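PDB 5V9X: ATP-dependent DNA helicase, which couples ATP hydrolysis to 3'-to-5' movement along a single-stranded DNA tracking strand, probably to unwind RNA:DNA hybrids. Local coordinates for residues Gln99-Ser104 with Asp161-Thr166; Val185-Val190 with Gln221-Ser226; Ser259-Val264 with Val427-His432. All blocks are in the same frame, centred on the assembly; numbering follows the deposited sequence.

Contact 1. Residues Gln99-Ser104 with Asp161-Thr166; sequences QVLYVS and DVLITT. With nucleotides of chain B.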
loop_
_atom_site.group_PDB
_atom_site.type_symbol
_atom_site.label_atom_id
_atom_site.label_comp_id
_atom_site.label_asym_id
_atom_site.label_seq_id
_atom_site.Cartn_x
_atom_site.Cartn_y
_atom_site.Cartn_z
ATOM N N GLN A 99 -12.313 0.562 26.786
ATOM C CA GLN A 99 -11.536 -0.589 27.235
ATOM C C GLN A 99 -10.772 -1.279 26.114
ATOM O O GLN A 99 -9.640 -1.724 26.327
ATOM C CB GLN A 99 -12.455 -1.608 27.914
ATOM C CG GLN A 99 -13.053 -1.131 29.229
ATOM C CD GLN A 99 -12.079 -1.233 30.385
ATOM O OE1 GLN A 99 -11.548 -2.308 30.673
ATOM N NE2 GLN A 99 -11.835 -0.111 31.055
ATOM N N VAL A 100 -11.367 -1.391 24.929
ATOM C CA VAL A 100 -10.745 -2.041 23.783
ATOM C C VAL A 100 -10.616 -1.020 22.662
ATOM O O VAL A 100 -11.547 -0.252 22.402
ATOM C CB VAL A 100 -11.558 -3.269 23.317
ATOM C CG1 VAL A 100 -10.946 -3.881 22.064
ATOM C CG2 VAL A 100 -11.645 -4.302 24.432
ATOM N N LEU A 101 -9.457 -1.008 22.005
ATOM C CA LEU A 101 -9.194 -0.107 20.887
ATOM C C LEU A 101 -8.833 -0.942 19.665
ATOM O O LEU A 101 -7.770 -1.571 19.626
ATOM C CB LEU A 101 -8.079 0.882 21.222
ATOM C CG LEU A 101 -7.731 1.884 20.116
ATOM C CD1 LEU A 101 -8.900 2.816 19.838
ATOM C CD2 LEU A 101 -6.484 2.674 20.468
ATOM N N TYR A 102 -9.715 -0.948 18.672
ATOM C CA TYR A 102 -9.470 -1.610 17.399
ATOM C C TYR A 102 -9.113 -0.557 16.358
ATOM O O TYR A 102 -9.833 0.434 16.202
ATOM C CB TYR A 102 -10.699 -2.411 16.961
ATOM C CG TYR A 102 -10.638 -2.938 15.542
ATOM C CD1 TYR A 102 -10.995 -2.135 14.467
ATOM C CD2 TYR A 102 -10.246 -4.244 15.280
ATOM C CE1 TYR A 102 -10.946 -2.606 13.175
ATOM C CE2 TYR A 102 -10.199 -4.726 13.986
ATOM C CZ TYR A 102 -10.548 -3.900 12.935
ATOM O OH TYR A 102 -10.507 -4.362 11.638
ATOM N N VAL A 103 -8.010 -0.777 15.644
ATOM C CA VAL A 103 -7.530 0.150 14.624
ATOM C C VAL A 103 -7.543 -0.557 13.277
ATOM O O VAL A 103 -6.955 -1.637 13.132
ATOM C CB VAL A 103 -6.120 0.676 14.947
ATOM C CG1 VAL A 103 -5.647 1.624 13.857
ATOM C CG2 VAL A 103 -6.106 1.369 16.301
ATOM N N SER A 104 -8.203 0.056 12.293
ATOM C CA SER A 104 -8.260 -0.445 10.931
ATOM C C SER A 104 -7.700 0.587 9.960
ATOM O O SER A 104 -8.008 1.777 10.077
ATOM C CB SER A 104 -9.700 -0.786 10.521
ATOM O OG SER A 104 -9.772 -1.086 9.136
ATOM N N ASP A 161 -17.201 1.171 25.060
ATOM C CA ASP A 161 -16.277 0.184 25.607
ATOM C C ASP A 161 -15.315 -0.319 24.539
ATOM O O ASP A 161 -14.134 -0.553 24.818
ATOM C CB ASP A 161 -17.052 -0.979 26.224
ATOM C CG ASP A 161 -17.904 -0.553 27.406
ATOM O OD1 ASP A 161 -17.596 0.487 28.026
ATOM O OD2 ASP A 161 -18.881 -1.267 27.718
ATOM N N VAL A 162 -15.800 -0.487 23.313
ATOM C CA VAL A 162 -14.979 -0.887 22.176
ATOM C C VAL A 162 -14.954 0.280 21.200
ATOM O O VAL A 162 -15.971 0.596 20.571
ATOM C CB VAL A 162 -15.515 -2.156 21.500
ATOM C CG1 VAL A 162 -14.662 -2.511 20.289
ATOM C CG2 VAL A 162 -15.566 -3.310 22.490
ATOM N N LEU A 163 -13.799 0.922 21.066
ATOM C CA LEU A 163 -13.621 2.011 20.116
ATOM C C LEU A 163 -12.971 1.471 18.849
ATOM O O LEU A 163 -11.885 0.885 18.902
ATOM C CB LEU A 163 -12.776 3.140 20.705
ATOM C CG LEU A 163 -12.649 4.351 19.781
ATOM C CD1 LEU A 163 -14.011 4.999 19.564
ATOM C CD2 LEU A 163 -11.648 5.359 20.323
ATOM N N ILE A 164 -13.641 1.667 17.719
ATOM C CA ILE A 164 -13.126 1.309 16.402
ATOM C C ILE A 164 -12.749 2.600 15.692
ATOM O O ILE A 164 -13.542 3.548 15.662
ATOM C CB ILE A 164 -14.168 0.517 15.593
ATOM C CG1 ILE A 164 -14.511 -0.798 16.298
ATOM C CG2 ILE A 164 -13.668 0.264 14.186
ATOM C CD1 ILE A 164 -15.677 -1.535 15.674
ATOM N N THR A 165 -11.545 2.648 15.130
ATOM C CA THR A 165 -11.058 3.888 14.536
ATOM C C THR A 165 -9.950 3.568 13.536
ATOM O O THR A 165 -9.643 2.404 13.265
ATOM C CB THR A 165 -10.574 4.857 15.620
ATOM O OG1 THR A 165 -10.130 6.074 15.011
ATOM C CG2 THR A 165 -9.427 4.246 16.418
ATOM N N THR A 166 -9.355 4.619 12.989
ATOM C CA THR A 166 -8.240 4.568 12.058
ATOM C C THR A 166 -6.974 5.103 12.719
ATOM O O THR A 166 -7.030 5.727 13.785
ATOM C CB THR A 166 -8.560 5.393 10.803
ATOM O OG1 THR A 166 -8.781 6.761 11.169
ATOM C CG2 THR A 166 -9.794 4.844 10.100
ATOM P P DC B 10 -10.057 8.988 8.675
ATOM O OP1 DC B 10 -9.791 8.742 10.110
ATOM O OP2 DC B 10 -11.358 8.609 8.084
ATOM O "O5'" DC B 10 -9.851 10.539 8.372
ATOM C "C5'" DC B 10 -8.792 11.243 8.980
ATOM C "C4'" DC B 10 -8.765 12.673 8.485
ATOM O "O4'" DC B 10 -8.213 12.714 7.149
ATOM C "C3'" DC B 10 -10.141 13.345 8.398
ATOM O "O3'" DC B 10 -10.141 14.533 9.149
ATOM C "C2'" DC B 10 -10.325 13.630 6.904
ATOM C "C1'" DC B 10 -8.889 13.705 6.424
ATOM N N1 DC B 10 -8.732 13.431 4.972
ATOM C C2 DC B 10 -7.857 14.216 4.216
ATOM O O2 DC B 10 -7.224 15.118 4.779
ATOM N N3 DC B 10 -7.723 13.961 2.890
ATOM C C4 DC B 10 -8.427 12.975 2.327
ATOM N N4 DC B 10 -8.266 12.761 1.017
ATOM C C5 DC B 10 -9.327 12.166 3.083
ATOM C C6 DC B 10 -9.448 12.426 4.388
#

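Contact 2. Residues Val185-Val190 with Gln221-Ser226; sequences VRTVIV and QRIGLS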
loop_
_atom_site.group_PDB
_atom_site.type_symbol
_atom_site.label_atom_id
_atom_site.label_comp_id
_atom_site.label_asym_id
_atom_site.label_seq_id
_atom_site.Cartn_x
_atom_site.Cartn_y
_atom_site.Cartn_z
ATOM N N VAL A 185 -7.727 2.133 28.400
ATOM C CA VAL A 185 -7.590 1.103 27.375
ATOM C C VAL A 185 -6.663 0.002 27.863
ATOM O O VAL A 185 -5.538 0.261 28.309
ATOM C CB VAL A 185 -7.081 1.720 26.063
ATOM C CG1 VAL A 185 -6.614 0.630 25.108
ATOM C CG2 VAL A 185 -8.170 2.560 25.414
ATOM N N ARG A 186 -7.138 -1.241 27.783
ATOM C CA ARG A 186 -6.353 -2.412 28.153
ATOM C C ARG A 186 -5.890 -3.239 26.964
ATOM O O ARG A 186 -4.838 -3.875 27.047
ATOM C CB ARG A 186 -7.156 -3.314 29.100
ATOM C CG ARG A 186 -7.481 -2.674 30.442
ATOM C CD ARG A 186 -8.213 -3.637 31.365
ATOM N NE ARG A 186 -8.504 -3.030 32.662
ATOM C CZ ARG A 186 -9.174 -3.633 33.641
ATOM N NH1 ARG A 186 -9.631 -4.867 33.476
ATOM N NH2 ARG A 186 -9.389 -2.999 34.785
ATOM N N THR A 187 -6.642 -3.247 25.866
ATOM C CA THR A 187 -6.307 -4.020 24.681
ATOM C C THR A 187 -6.264 -3.100 23.470
ATOM O O THR A 187 -7.064 -2.165 23.359
ATOM C CB THR A 187 -7.326 -5.151 24.446
ATOM O OG1 THR A 187 -7.395 -5.990 25.606
ATOM C CG2 THR A 187 -6.940 -5.999 23.239
ATOM N N VAL A 188 -5.319 -3.363 22.569
ATOM C CA VAL A 188 -5.209 -2.651 21.302
ATOM C C VAL A 188 -5.083 -3.683 20.191
ATOM O O VAL A 188 -4.103 -4.437 20.147
ATOM C CB VAL A 188 -4.014 -1.683 21.278
ATOM C CG1 VAL A 188 -3.800 -1.148 19.872
ATOM C CG2 VAL A 188 -4.243 -0.538 22.251
ATOM N N ILE A 189 -6.067 -3.716 19.299
ATOM C CA ILE A 189 -6.062 -4.604 18.143
ATOM C C ILE A 189 -5.663 -3.790 16.922
ATOM O O ILE A 189 -6.275 -2.753 16.632
ATOM C CB ILE A 189 -7.435 -5.267 17.939
ATOM C CG1 ILE A 189 -7.900 -5.954 19.225
ATOM C CG2 ILE A 189 -7.382 -6.263 16.789
ATOM C CD1 ILE A 189 -9.272 -6.584 19.117
ATOM N N VAL A 190 -4.634 -4.243 16.215
ATOM C CA VAL A 190 -4.180 -3.616 14.982
ATOM C C VAL A 190 -4.446 -4.613 13.864
ATOM O O VAL A 190 -3.640 -5.517 13.613
ATOM C CB VAL A 190 -2.703 -3.212 15.044
ATOM C CG1 VAL A 190 -2.256 -2.631 13.709
ATOM C CG2 VAL A 190 -2.477 -2.206 16.162
ATOM N N GLN A 221 -2.129 -4.234 25.958
ATOM C CA GLN A 221 -1.783 -5.416 25.186
ATOM C C GLN A 221 -2.075 -5.167 23.711
ATOM O O GLN A 221 -3.145 -4.659 23.360
ATOM C CB GLN A 221 -2.578 -6.618 25.696
ATOM C CG GLN A 221 -2.289 -7.929 24.995
ATOM C CD GLN A 221 -3.202 -9.044 25.474
ATOM O OE1 GLN A 221 -4.389 -8.827 25.718
ATOM N NE2 GLN A 221 -2.649 -10.241 25.617
ATOM N N ARG A 222 -1.124 -5.516 22.847
ATOM C CA ARG A 222 -1.226 -5.248 21.417
ATOM C C ARG A 222 -1.421 -6.550 20.652
ATOM O O ARG A 222 -0.649 -7.498 20.822
ATOM C CB ARG A 222 0.017 -4.516 20.908
ATOM C CG ARG A 222 0.218 -3.153 21.539
ATOM C CD ARG A 222 1.390 -2.419 20.920
ATOM N NE ARG A 222 1.677 -1.174 21.620
ATOM C CZ ARG A 222 2.619 -0.309 21.257
ATOM N NH1 ARG A 222 3.372 -0.550 20.193
ATOM N NH2 ARG A 222 2.805 0.801 21.961
ATOM N N ILE A 223 -2.445 -6.585 19.801
ATOM C CA ILE A 223 -2.781 -7.760 19.006
ATOM C C ILE A 223 -2.811 -7.358 17.538
ATOM O O ILE A 223 -3.475 -6.382 17.171
ATOM C CB ILE A 223 -4.129 -8.369 19.434
ATOM C CG1 ILE A 223 -4.087 -8.764 20.913
ATOM C CG2 ILE A 223 -4.471 -9.570 18.564
ATOM C CD1 ILE A 223 -5.451 -9.006 21.521
ATOM N N GLY A 224 -2.094 -8.106 16.705
ATOM C CA GLY A 224 -2.037 -7.841 15.282
ATOM C C GLY A 224 -2.584 -9.006 14.481
ATOM O O GLY A 224 -2.459 -10.168 14.877
ATOM N N LEU A 225 -3.192 -8.684 13.339
ATOM C CA LEU A 225 -3.842 -9.664 12.481
ATOM C C LEU A 225 -3.459 -9.404 11.031
ATOM O O LEU A 225 -3.431 -8.253 10.590
ATOM C CB LEU A 225 -5.368 -9.601 12.624
ATOM C CG LEU A 225 -5.924 -9.543 14.046
ATOM C CD1 LEU A 225 -7.413 -9.241 14.033
ATOM C CD2 LEU A 225 -5.645 -10.846 14.766
ATOM N N SER A 226 -3.168 -10.476 10.297
ATOM C CA SER A 226 -2.898 -10.375 8.868
ATOM C C SER A 226 -2.743 -11.768 8.280
ATOM O O SER A 226 -2.165 -12.655 8.914
ATOM C CB SER A 226 -1.638 -9.550 8.581
ATOM O OG SER A 226 -1.367 -9.513 7.190
HETATM O O HOH W 1 -7.593 -9.131 24.542
#

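Contact 3. Residues Ser259-Val264 with Val427-His432; sequences SVQVPV and VLFPKH. With nucleotides of chain B.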
loop_
_atom_site.group_PDB
_atom_site.type_symbol
_atom_site.label_atom_id
_atom_site.label_comp_id
_atom_site.label_asym_id
_atom_site.label_seq_id
_atom_site.Cartn_x
_atom_site.Cartn_y
_atom_site.Cartn_z
ATOM N N SER A 259 -7.662 -17.619 -11.963
ATOM C CA SER A 259 -7.870 -17.710 -13.399
ATOM C C SER A 259 -7.428 -16.411 -14.055
ATOM O O SER A 259 -7.662 -15.326 -13.514
ATOM C CB SER A 259 -9.342 -17.995 -13.718
ATOM O OG SER A 259 -9.612 -17.817 -15.095
ATOM N N VAL A 260 -6.785 -16.529 -15.215
ATOM C CA VAL A 260 -6.349 -15.385 -16.010
ATOM C C VAL A 260 -7.053 -15.481 -17.355
ATOM O O VAL A 260 -6.708 -16.333 -18.185
ATOM C CB VAL A 260 -4.825 -15.344 -16.187
ATOM C CG1 VAL A 260 -4.429 -14.190 -17.093
ATOM C CG2 VAL A 260 -4.137 -15.218 -14.842
ATOM N N GLN A 261 -8.035 -14.613 -17.576
ATOM C CA GLN A 261 -8.880 -14.660 -18.761
ATOM C C GLN A 261 -8.514 -13.528 -19.713
ATOM O O GLN A 261 -8.410 -12.367 -19.298
ATOM C CB GLN A 261 -10.360 -14.583 -18.374
ATOM C CG GLN A 261 -10.810 -15.733 -17.477
ATOM C CD GLN A 261 -12.292 -15.688 -17.138
ATOM O OE1 GLN A 261 -13.041 -14.874 -17.678
ATOM N NE2 GLN A 261 -12.719 -16.568 -16.238
ATOM N N VAL A 262 -8.314 -13.875 -20.982
ATOM C CA VAL A 262 -8.066 -12.910 -22.051
ATOM C C VAL A 262 -9.145 -13.093 -23.113
ATOM O O VAL A 262 -9.143 -14.104 -23.832
ATOM C CB VAL A 262 -6.659 -13.077 -22.646
ATOM C CG1 VAL A 262 -6.517 -12.243 -23.909
ATOM C CG2 VAL A 262 -5.605 -12.682 -21.626
ATOM N N PRO A 263 -10.084 -12.152 -23.250
ATOM C CA PRO A 263 -11.245 -12.394 -24.122
ATOM C C PRO A 263 -10.937 -12.348 -25.613
ATOM O O PRO A 263 -11.745 -12.855 -26.400
ATOM C CB PRO A 263 -12.222 -11.273 -23.729
ATOM C CG PRO A 263 -11.707 -10.731 -22.421
ATOM C CD PRO A 263 -10.227 -10.912 -22.471
ATOM N N VAL A 264 -9.815 -11.767 -26.029
ATOM C CA VAL A 264 -9.538 -11.581 -27.453
ATOM C C VAL A 264 -8.510 -12.606 -27.925
ATOM O O VAL A 264 -7.662 -13.043 -27.134
ATOM C CB VAL A 264 -9.064 -10.147 -27.743
ATOM C CG1 VAL A 264 -10.141 -9.146 -27.363
ATOM C CG2 VAL A 264 -7.786 -9.847 -26.994
ATOM N N VAL A 427 -10.661 -14.073 -10.667
ATOM C CA VAL A 427 -10.340 -13.948 -12.084
ATOM C C VAL A 427 -9.551 -12.660 -12.289
ATOM O O VAL A 427 -9.928 -11.605 -11.765
ATOM C CB VAL A 427 -11.609 -13.957 -12.957
ATOM C CG1 VAL A 427 -11.247 -13.760 -14.420
ATOM C CG2 VAL A 427 -12.374 -15.256 -12.766
ATOM N N LEU A 428 -8.462 -12.750 -13.047
ATOM C CA LEU A 428 -7.634 -11.601 -13.393
ATOM C C LEU A 428 -7.753 -11.324 -14.886
ATOM O O LEU A 428 -7.627 -12.241 -15.703
ATOM C CB LEU A 428 -6.168 -11.840 -13.019
ATOM C CG LEU A 428 -5.685 -11.411 -11.629
ATOM C CD1 LEU A 428 -6.261 -12.296 -10.533
ATOM C CD2 LEU A 428 -4.165 -11.408 -11.576
ATOM N N PHE A 429 -7.994 -10.061 -15.236
ATOM C CA PHE A 429 -8.072 -9.639 -16.630
ATOM C C PHE A 429 -6.870 -8.770 -16.970
ATOM O O PHE A 429 -6.789 -7.626 -16.498
ATOM C CB PHE A 429 -9.366 -8.868 -16.897
ATOM C CG PHE A 429 -10.588 -9.734 -16.998
ATOM C CD1 PHE A 429 -11.318 -10.057 -15.867
ATOM C CD2 PHE A 429 -11.018 -10.211 -18.226
ATOM C CE1 PHE A 429 -12.450 -10.847 -15.959
ATOM C CE2 PHE A 429 -12.148 -11.002 -18.322
ATOM C CZ PHE A 429 -12.865 -11.320 -17.187
ATOM N N PRO A 430 -5.917 -9.256 -17.761
ATOM C CA PRO A 430 -4.847 -8.376 -18.241
ATOM C C PRO A 430 -5.399 -7.278 -19.137
ATOM O O PRO A 430 -6.352 -7.482 -19.893
ATOM C CB PRO A 430 -3.930 -9.325 -19.023
ATOM C CG PRO A 430 -4.226 -10.679 -18.475
ATOM C CD PRO A 430 -5.681 -10.664 -18.122
ATOM N N LYS A 431 -4.787 -6.097 -19.040
ATOM C CA LYS A 431 -5.159 -4.971 -19.887
ATOM C C LYS A 431 -4.446 -4.986 -21.231
ATOM O O LYS A 431 -5.024 -4.550 -22.234
ATOM C CB LYS A 431 -4.859 -3.647 -19.174
ATOM C CG LYS A 431 -5.798 -3.333 -18.020
ATOM C CD LYS A 431 -5.352 -2.096 -17.246
ATOM C CE LYS A 431 -5.375 -0.844 -18.103
ATOM N NZ LYS A 431 -5.017 0.376 -17.323
ATOM N N HIS A 432 -3.211 -5.478 -21.277
ATOM C CA HIS A 432 -2.431 -5.502 -22.509
ATOM C C HIS A 432 -1.457 -6.674 -22.450
ATOM O O HIS A 432 -1.486 -7.483 -21.518
ATOM C CB HIS A 432 -1.720 -4.162 -22.724
ATOM C CG HIS A 432 -0.888 -3.726 -21.559
ATOM N ND1 HIS A 432 -1.429 -3.131 -20.439
ATOM C CD2 HIS A 432 0.446 -3.796 -21.341
ATOM C CE1 HIS A 432 -0.464 -2.854 -19.581
ATOM N NE2 HIS A 432 0.684 -3.246 -20.104
ATOM P P DC B 3 -6.392 -0.210 -25.358
ATOM O OP1 DC B 3 -7.318 -1.362 -25.310
ATOM O OP2 DC B 3 -6.916 1.147 -25.627
ATOM O "O5'" DC B 3 -5.579 -0.183 -23.977
ATOM C "C5'" DC B 3 -6.271 -0.436 -22.752
ATOM C "C4'" DC B 3 -5.465 0.013 -21.541
ATOM O "O4'" DC B 3 -4.163 -0.632 -21.541
ATOM C "C3'" DC B 3 -5.197 1.518 -21.443
ATOM O "O3'" DC B 3 -5.360 1.950 -20.092
ATOM C "C2'" DC B 3 -3.738 1.631 -21.885
ATOM C "C1'" DC B 3 -3.165 0.338 -21.330
ATOM N N1 DC B 3 -1.917 -0.111 -22.010
ATOM C C2 DC B 3 -0.686 0.011 -21.355
ATOM O O2 DC B 3 -0.651 0.495 -20.217
ATOM N N3 DC B 3 0.438 -0.407 -21.988
ATOM C C4 DC B 3 0.361 -0.925 -23.215
ATOM N N4 DC B 3 1.495 -1.322 -23.799
ATOM C C5 DC B 3 -0.885 -1.056 -23.897
ATOM C C6 DC B 3 -1.986 -0.643 -23.263
ATOM P P DC B 4 -6.649 2.808 -19.657
ATOM O OP1 DC B 4 -6.756 2.730 -18.182
ATOM O OP2 DC B 4 -7.783 2.372 -20.499
ATOM O "O5'" DC B 4 -6.266 4.315 -20.051
ATOM C "C5'" DC B 4 -5.240 5.005 -19.339
ATOM C "C4'" DC B 4 -4.505 5.975 -20.253
ATOM O "O4'" DC B 4 -4.193 5.310 -21.489
ATOM C "C3'" DC B 4 -5.298 7.218 -20.649
ATOM O "O3'" DC B 4 -4.901 8.329 -19.846
ATOM C "C2'" DC B 4 -4.951 7.448 -22.134
ATOM C "C1'" DC B 4 -4.028 6.277 -22.491
ATOM N N1 DC B 4 -4.348 5.647 -23.808
ATOM C C2 DC B 4 -3.700 6.089 -24.968
ATOM O O2 DC B 4 -2.867 7.001 -24.885
ATOM N N3 DC B 4 -4.004 5.503 -26.153
ATOM C C4 DC B 4 -4.908 4.521 -26.201
ATOM N N4 DC B 4 -5.175 3.975 -27.392
ATOM C C5 DC B 4 -5.577 4.058 -25.030
ATOM C C6 DC B 4 -5.269 4.642 -23.867
#

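Contact 1. Residues Gln99-Ser104 with Asp161-Thr166
Leu101 CD1 settles against two side chains of the next strand, 3.8 Å from Leu163 CD2 and 3.7 Å from Thr165 CG2, and makes this the compact part of a parallel strand pair in the first helicase domain. With CG anti to the backbone N (chi1 -179°), Leu101 carries this methyl forward to Thr165, two residues past its partner Leu163. On the other face Ile164 CG2 reaches Tyr102 CD1 at 3.6 Å, oblique to the ring. Backbone bonds alternate between the strands: Leu163 N on Val100 O (2.9 Å) and Tyr102 N on Leu163 O (2.8 Å). The looser end is the partly exposed one: Gln99 and Asp161 meet mainly through backbone, Asp161 O accepting Gln99 N and Val100 N, the former at a bent 146°. At the far end Thr166, the N-cap of helix 167-174, takes Ser169 N on OG1 and points it at OP1 of DC10 of chain B; the modelled bond is doubtfully short, but such a contact suits DNA-binding motif Ib. Tyr102 OH bonds Asp191. Helices 75-88 and 107-116 cover the face of Val100, Tyr102, Val162 and Ile164, helix 167-174 covers Leu101 and Leu163, and strand 187-191 pairs with the other edge of strand 100-103.

Contact 2. Residues Val185-Val190 with Gln221-Ser226
Strands 187-190 and 221-226 run alongside each other in parallel, 4.6 Å apart at the closest approach of their axes and twisted 19° from each other. Bridges pair Thr187 with Gln221, Val188 with Arg222, Ile189 with Ile223 and Val190 with Gly224. Gln221 N opens the ladder on Arg186 O, Val188 N and Val188 O then bond Gln221 O and Ile223 N, and Val190 N gives a nearly straight bond to Ile223 O (175°). Leu225 N closes it on Val190 O at 3.2 Å, with the donor tilted from the carbonyl plane.

Thr187, Ile189, Gln221 and Ile223 share one face. A chi1 of -57° sets Thr187 OG1 beside the backbone N and leaves CG2 anti to it, 3.8 Å from Ile223 CD1. Ile189 CG2 meets Leu225 CD1 at 4.1 Å. The side chains of Thr187 and Gln221 extend together; a water links Thr187 OG1 and Gln221 OE1 through weak bonds, while Gln221 NE2 is held by the carbonyls of Ile59 and Asn63. Helix 75-88 covers the isoleucines and Leu225, which also touches residues of the probable P-loop and lies about 5 Å from the bound magnesium ion.

On the other face Arg222, fully extended from CG to NE, leaves the strand between helix 200-213 and the region of Leu239. Its NH2 forms salt bridges with Asp213 and Glu210, and NH1 bonds Leu239 O.

The pair thus joins the strand leading into the DEVH box to the strand that carries the chain into the SAT motif. Carbonyls satisfy Gln221 NE2, and two acids and a carbonyl hold the Arg222 guanidinium, which probably offsets the cost of burying its charge.

Contact 3. Residues Ser259-Val264 with Val427-His432
The second RecA-like domain of the helicase is built on a parallel sheet, and here two of its strands, 256-262 and 424-429, meet near their C-terminal ends. Their short segments diverge by 36°. Leu428 bonds strand 256-262 through both its N and its O: the N reaches Ser259 O at 2.7 Å, and the O takes Gln261 N at 3.0 Å. The ladder then stops, because the next residue but one is Pro430, which has no N-H to give; Gln261 O meets Pro430 CD instead.

Pro430 packs on the valines. Its CG touches Val260 CG1 (3.8 Å) and Val262 CG2 (4.0 Å), the latter crossing it at about a right angle, beneath helix 433-448. On the other face Gln261 extends beyond CG, past Val427, so that its CD lies 3.5 Å from Val427 CG1 and OE1 3.6 Å from Phe429 CZ, the amide and ring planes being 70° apart. Pro263 CG comes to the edge of that ring, while Leu286 of helix 276-288 packs on both Gln261 and Phe429. Strand 657-659, from far later in the chain, extends the sheet by bonding the outer edge of strand 256-262 through Val260 and Val262.

Beyond Pro430 the chain turns to the DNA of chain B. Cytosine DC3 lies over one face of the His432 ring, its N3 above the ring centre. Lys431 bends at chi3 (63°) to bring NZ to the backbone of the tracking strand, where it bonds OP1 of DC4 at 3.1 Å and, weakly, O3' of DC3.

Overall arrangement
Contacts 1 and 2, with centres about 9 Å apart, are neighbouring parts of one parallel sheet in the first helicase domain: strands 100-103 and 187-191 pair directly, Leu101 O and Val103 N probably bonding Ile189. Contact 3 lies about 40 Å away, between centres, in the matching sheet of the second domain, and touches neither. All three are largely buried, but contacts 1 and 2 have longer backbone ladders, while that of contact 3 is short and cut by a proline. The side chains of Leu225 in contact 2 and Tyr102 in contact 1 lie about 6 and 7 Å from the nucleotide; the ends of 161-166 and 427-432 reach the DNA, which stays about 13 Å from contact 2.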